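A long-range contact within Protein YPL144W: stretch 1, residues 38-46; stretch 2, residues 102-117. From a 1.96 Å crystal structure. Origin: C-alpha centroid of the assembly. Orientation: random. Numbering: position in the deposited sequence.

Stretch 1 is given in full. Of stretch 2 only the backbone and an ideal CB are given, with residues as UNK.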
# COMPACT_ATOMS: atom_id res chain seq x y z
N LYS A 38 -4.54 -4.65 16.59
CA LYS A 38 -3.22 -4.46 16.00
C LYS A 38 -3.16 -4.51 14.47
O LYS A 38 -2.25 -3.93 13.87
CB LYS A 38 -2.27 -5.53 16.56
CG LYS A 38 -0.83 -5.07 16.69
CD LYS A 38 -0.03 -5.97 17.63
CE LYS A 38 0.99 -5.16 18.45
NZ LYS A 38 1.69 -4.09 17.66
N ILE A 39 -4.11 -5.21 13.86
CA ILE A 39 -4.13 -5.35 12.41
C ILE A 39 -4.76 -4.10 11.78
O ILE A 39 -5.89 -3.76 12.11
CB ILE A 39 -4.88 -6.64 11.98
CG1 ILE A 39 -4.10 -7.88 12.44
CG2 ILE A 39 -5.12 -6.65 10.46
CD1 ILE A 39 -4.86 -9.19 12.31
N PRO A 40 -4.00 -3.41 10.91
CA PRO A 40 -4.48 -2.18 10.27
C PRO A 40 -5.54 -2.42 9.22
O PRO A 40 -5.56 -3.47 8.59
CB PRO A 40 -3.23 -1.61 9.59
CG PRO A 40 -2.09 -2.42 10.10
CD PRO A 40 -2.63 -3.73 10.50
N ILE A 41 -6.41 -1.43 9.02
CA ILE A 41 -7.30 -1.42 7.85
C ILE A 41 -6.53 -0.67 6.77
O ILE A 41 -5.88 0.34 7.06
CB ILE A 41 -8.63 -0.69 8.17
CG1 ILE A 41 -9.50 -1.54 9.08
CG2 ILE A 41 -9.41 -0.35 6.90
CD1 ILE A 41 -10.59 -0.75 9.77
N SER A 42 -6.57 -1.19 5.55
CA SER A 42 -6.13 -0.44 4.38
C SER A 42 -7.34 -0.25 3.48
O SER A 42 -8.06 -1.21 3.20
CB SER A 42 -5.07 -1.21 3.59
OG SER A 42 -3.89 -1.35 4.35
N LEU A 43 -7.56 0.97 3.03
CA LEU A 43 -8.68 1.25 2.14
C LEU A 43 -8.18 1.94 0.91
O LEU A 43 -7.43 2.92 1.00
CB LEU A 43 -9.77 2.10 2.83
CG LEU A 43 -10.91 2.61 1.94
CD1 LEU A 43 -11.76 1.44 1.45
CD2 LEU A 43 -11.79 3.59 2.68
N VAL A 44 -8.53 1.39 -0.26
CA VAL A 44 -8.34 2.12 -1.52
C VAL A 44 -9.74 2.52 -1.98
O VAL A 44 -10.65 1.67 -2.06
CB VAL A 44 -7.62 1.27 -2.60
CG1 VAL A 44 -7.39 2.10 -3.86
CG2 VAL A 44 -6.29 0.74 -2.05
N VAL A 45 -9.95 3.81 -2.22
CA VAL A 45 -11.28 4.31 -2.58
C VAL A 45 -11.19 5.37 -3.69
O VAL A 45 -10.25 6.15 -3.74
CB VAL A 45 -12.11 4.79 -1.34
CG1 VAL A 45 -11.40 5.92 -0.58
CG2 VAL A 45 -13.56 5.21 -1.75
N GLY A 46 -12.15 5.35 -4.60
CA GLY A 46 -12.20 6.31 -5.70
C GLY A 46 -13.56 6.26 -6.36
O GLY A 46 -14.42 5.47 -5.97
N UNK A 102 -9.48 12.85 6.43
CA UNK A 102 -10.73 12.54 7.14
C UNK A 102 -11.04 11.06 7.13
O UNK A 102 -11.41 10.51 8.17
CB UNK A 102 -11.90 13.31 6.52
N UNK A 103 -10.91 10.43 5.97
CA UNK A 103 -11.16 9.00 5.85
C UNK A 103 -10.32 8.19 6.81
O UNK A 103 -10.85 7.41 7.59
CB UNK A 103 -10.89 8.54 4.42
N UNK A 104 -9.01 8.37 6.77
CA UNK A 104 -8.12 7.60 7.61
C UNK A 104 -8.39 7.88 9.08
O UNK A 104 -8.48 6.96 9.87
CB UNK A 104 -6.66 7.91 7.27
N UNK A 105 -8.52 9.16 9.43
CA UNK A 105 -8.70 9.57 10.83
C UNK A 105 -10.02 9.07 11.40
O UNK A 105 -10.06 8.54 12.50
CB UNK A 105 -8.63 11.09 10.95
N UNK A 106 -11.11 9.24 10.65
CA UNK A 106 -12.41 8.78 11.11
C UNK A 106 -12.49 7.24 11.20
O UNK A 106 -13.05 6.69 12.16
CB UNK A 106 -13.50 9.31 10.17
N UNK A 107 -11.91 6.54 10.22
CA UNK A 107 -11.88 5.08 10.27
C UNK A 107 -11.11 4.60 11.50
O UNK A 107 -11.58 3.74 12.24
CB UNK A 107 -11.25 4.51 9.00
N UNK A 108 -9.94 5.19 11.73
CA UNK A 108 -9.11 4.82 12.87
C UNK A 108 -9.84 5.06 14.20
O UNK A 108 -9.83 4.20 15.08
CB UNK A 108 -7.80 5.61 12.84
N UNK A 109 -10.48 6.22 14.34
CA UNK A 109 -11.33 6.49 15.50
C UNK A 109 -12.46 5.48 15.61
O UNK A 109 -12.67 4.87 16.67
CB UNK A 109 -11.90 7.91 15.42
N UNK A 110 -13.18 5.27 14.51
CA UNK A 110 -14.36 4.44 14.53
C UNK A 110 -14.05 3.02 14.99
O UNK A 110 -14.81 2.41 15.74
CB UNK A 110 -15.00 4.42 13.14
N UNK A 111 -12.90 2.49 14.56
CA UNK A 111 -12.63 1.08 14.77
C UNK A 111 -11.46 0.81 15.70
O UNK A 111 -11.12 -0.34 15.94
CB UNK A 111 -12.37 0.41 13.42
N UNK A 112 -10.87 1.89 16.22
CA UNK A 112 -9.78 1.82 17.18
C UNK A 112 -8.62 0.95 16.69
O UNK A 112 -8.14 0.07 17.40
CB UNK A 112 -10.30 1.28 18.51
N UNK A 113 -8.19 1.21 15.45
CA UNK A 113 -7.06 0.50 14.86
C UNK A 113 -6.33 1.38 13.85
O UNK A 113 -6.90 2.38 13.40
CB UNK A 113 -7.53 -0.79 14.19
N UNK A 114 -5.09 1.02 13.48
CA UNK A 114 -4.43 1.85 12.49
C UNK A 114 -5.16 1.70 11.14
O UNK A 114 -5.86 0.70 10.93
CB UNK A 114 -2.95 1.47 12.36
N UNK A 115 -5.02 2.72 10.28
CA UNK A 115 -5.69 2.76 8.99
C UNK A 115 -4.78 3.42 7.97
O UNK A 115 -4.17 4.46 8.26
CB UNK A 115 -7.02 3.50 9.09
N UNK A 116 -4.71 2.81 6.78
CA UNK A 116 -4.03 3.35 5.64
C UNK A 116 -5.13 3.62 4.61
O UNK A 116 -5.94 2.74 4.31
CB UNK A 116 -2.94 2.41 5.12
N UNK A 117 -5.15 4.84 4.07
CA UNK A 117 -6.16 5.17 3.06
C UNK A 117 -5.51 5.68 1.78
O UNK A 117 -4.67 6.57 1.80
CB UNK A 117 -7.14 6.22 3.60

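Stretch 2 is a helix (102-111), a turn and a short strand (115-117) parallel to strand 41-46, with the helix packed over the sheet face that carries Ile41 and Leu43.

Positions 102, 104, 105, 106, 108, 109 and 110 have no atom of stretch 1 within 5.5 Å of the ideal CB, so the contact asks little beyond helical compatibility. They are His102, Ala104, Thr105, Ile106, Ser108, Glu109 and Arg110. Ser108 has a local task: its OG donates to the backbone O of 113 at 2.8 Å.

Position 103 points toward stretch 1, its ideal CB 5.3 Å from Leu43 CD2. That gap suits a medium or long apolar chain, such as leucine, isoleucine or methionine. It is Met103, whose CG lies 3.8 Å from Leu43 CD2 and whose CE extends to 4.3 Å from Val45 CG1.

One turn on, 107 also points toward the strand, between the ends of Ile41 and Leu43; a branched or long aliphatic residue suits. Ile107 places CG2 3.8 Å from Ile41 CD1 and CD1 3.8 Å from Leu43 CD2.

At 111 the ideal CB is already 4.2 Å from Ile41 CD1, so apolar residues of several sizes could cover that methyl. Phe111 does so with its ring, CD2 4.1 Å from Ile41 CD1.

Position 112 has positive phi (53°), which favours glycine, asparagine or aspartate; it is Asn112, out of reach of stretch 1.

Position 113 faces the carbonyl of Ile39, with the ideal CB 4.0 Å from its O. A donor is wanted, and lysine, arginine or glutamine might serve. Arg113 gives two hydrogen bonds to Ile39 O, from NE at 2.8 Å and NH1 at 2.9 Å, while its CD packs 3.5 Å from Ile41 CD1.

Position 114 has phi -68°, open to proline, and its O accepts from Ile41 N at 2.9 Å. Pro114 fits, CB to CB with Pro40 at 4.1 Å.

Position 115 pairs with Ile41 on the helix-covered face; a small or medium apolar residue suits. Cys115 puts SG 4.2 Å from Ile41 CG2.

Position 116 turns to the other face, its ideal CB 3.9 Å from Ser42 OG. Beta-branched residues would suit the strand, and an aromatic could also reach Pro40, whose CB is 6.0 Å from the ideal CB. Tyr116 sets CE1 3.8 Å from Pro40 CB, which lies at the ring edge; its backbone N donates to Ile41 O and its O accepts from Leu43 N, both at 2.7 Å.

Position 117 has strand phi/psi (-125/130), and its ideal CB, 4.2 Å from Leu43 O, lies on the face with Leu43. Valine, isoleucine or another apolar residue suits; Val117 sets CG2 4.3 Å from Leu43 CB.

Stretch 2 (102-117) HMATIISERFNRPCYV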
# COMPACT_ATOMS: atom_id res chain seq x y z
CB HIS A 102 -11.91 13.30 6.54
CG HIS A 102 -11.93 14.76 6.89
ND1 HIS A 102 -12.41 15.72 6.04
CD2 HIS A 102 -11.50 15.42 8.00
CE1 HIS A 102 -12.28 16.91 6.59
NE2 HIS A 102 -11.74 16.76 7.79
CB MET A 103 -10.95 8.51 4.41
CG MET A 103 -11.46 7.10 4.16
SD MET A 103 -13.25 6.97 4.26
CE MET A 103 -13.69 7.68 2.67
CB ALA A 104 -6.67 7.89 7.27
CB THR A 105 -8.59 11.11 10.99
OG1 THR A 105 -7.36 11.56 10.40
CG2 THR A 105 -8.51 11.49 12.49
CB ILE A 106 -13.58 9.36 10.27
CG1 ILE A 106 -13.67 10.88 10.49
CG2 ILE A 106 -14.92 8.74 10.69
CD1 ILE A 106 -14.18 11.65 9.27
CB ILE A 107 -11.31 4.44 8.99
CG1 ILE A 107 -12.24 4.71 7.80
CG2 ILE A 107 -11.13 2.93 9.17
CD1 ILE A 107 -11.64 4.35 6.45
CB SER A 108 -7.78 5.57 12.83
OG SER A 108 -6.93 5.13 13.86
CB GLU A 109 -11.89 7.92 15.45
CG GLU A 109 -10.86 8.98 15.79
CD GLU A 109 -11.33 10.40 15.52
OE1 GLU A 109 -11.57 10.75 14.34
OE2 GLU A 109 -11.41 11.18 16.51
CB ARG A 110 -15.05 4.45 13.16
CG ARG A 110 -16.38 3.69 13.09
CD ARG A 110 -17.37 4.12 14.19
NE ARG A 110 -18.63 3.37 14.13
CZ ARG A 110 -18.79 2.12 14.55
NH1 ARG A 110 -17.78 1.43 15.06
NH2 ARG A 110 -19.98 1.54 14.45
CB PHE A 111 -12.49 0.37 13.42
CG PHE A 111 -13.72 0.48 12.58
CD1 PHE A 111 -14.88 -0.23 12.91
CD2 PHE A 111 -13.74 1.32 11.47
CE1 PHE A 111 -16.02 -0.12 12.15
CE2 PHE A 111 -14.88 1.44 10.70
CZ PHE A 111 -16.02 0.72 11.04
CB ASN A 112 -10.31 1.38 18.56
CG ASN A 112 -9.27 1.54 19.68
OD1 ASN A 112 -9.38 0.91 20.73
ND2 ASN A 112 -8.28 2.38 19.46
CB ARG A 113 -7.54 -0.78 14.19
CG ARG A 113 -8.49 -0.57 13.02
CD ARG A 113 -9.28 -1.83 12.78
NE ARG A 113 -8.43 -2.98 12.98
CZ ARG A 113 -8.70 -3.98 13.81
NH1 ARG A 113 -7.84 -4.97 13.92
NH2 ARG A 113 -9.83 -4.01 14.49
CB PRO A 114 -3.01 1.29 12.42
CG PRO A 114 -2.88 0.32 13.60
CD PRO A 114 -4.27 -0.14 13.89
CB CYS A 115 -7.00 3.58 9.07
SG CYS A 115 -8.02 3.54 7.55
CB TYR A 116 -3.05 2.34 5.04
CG TYR A 116 -1.87 2.01 5.93
CD1 TYR A 116 -2.01 1.11 7.00
CD2 TYR A 116 -0.61 2.55 5.68
CE1 TYR A 116 -0.93 0.79 7.81
CE2 TYR A 116 0.48 2.22 6.48
CZ TYR A 116 0.30 1.34 7.54
OH TYR A 116 1.35 1.02 8.34
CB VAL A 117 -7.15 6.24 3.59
CG1 VAL A 117 -7.96 6.84 2.48
CG2 VAL A 117 -8.10 5.62 4.59
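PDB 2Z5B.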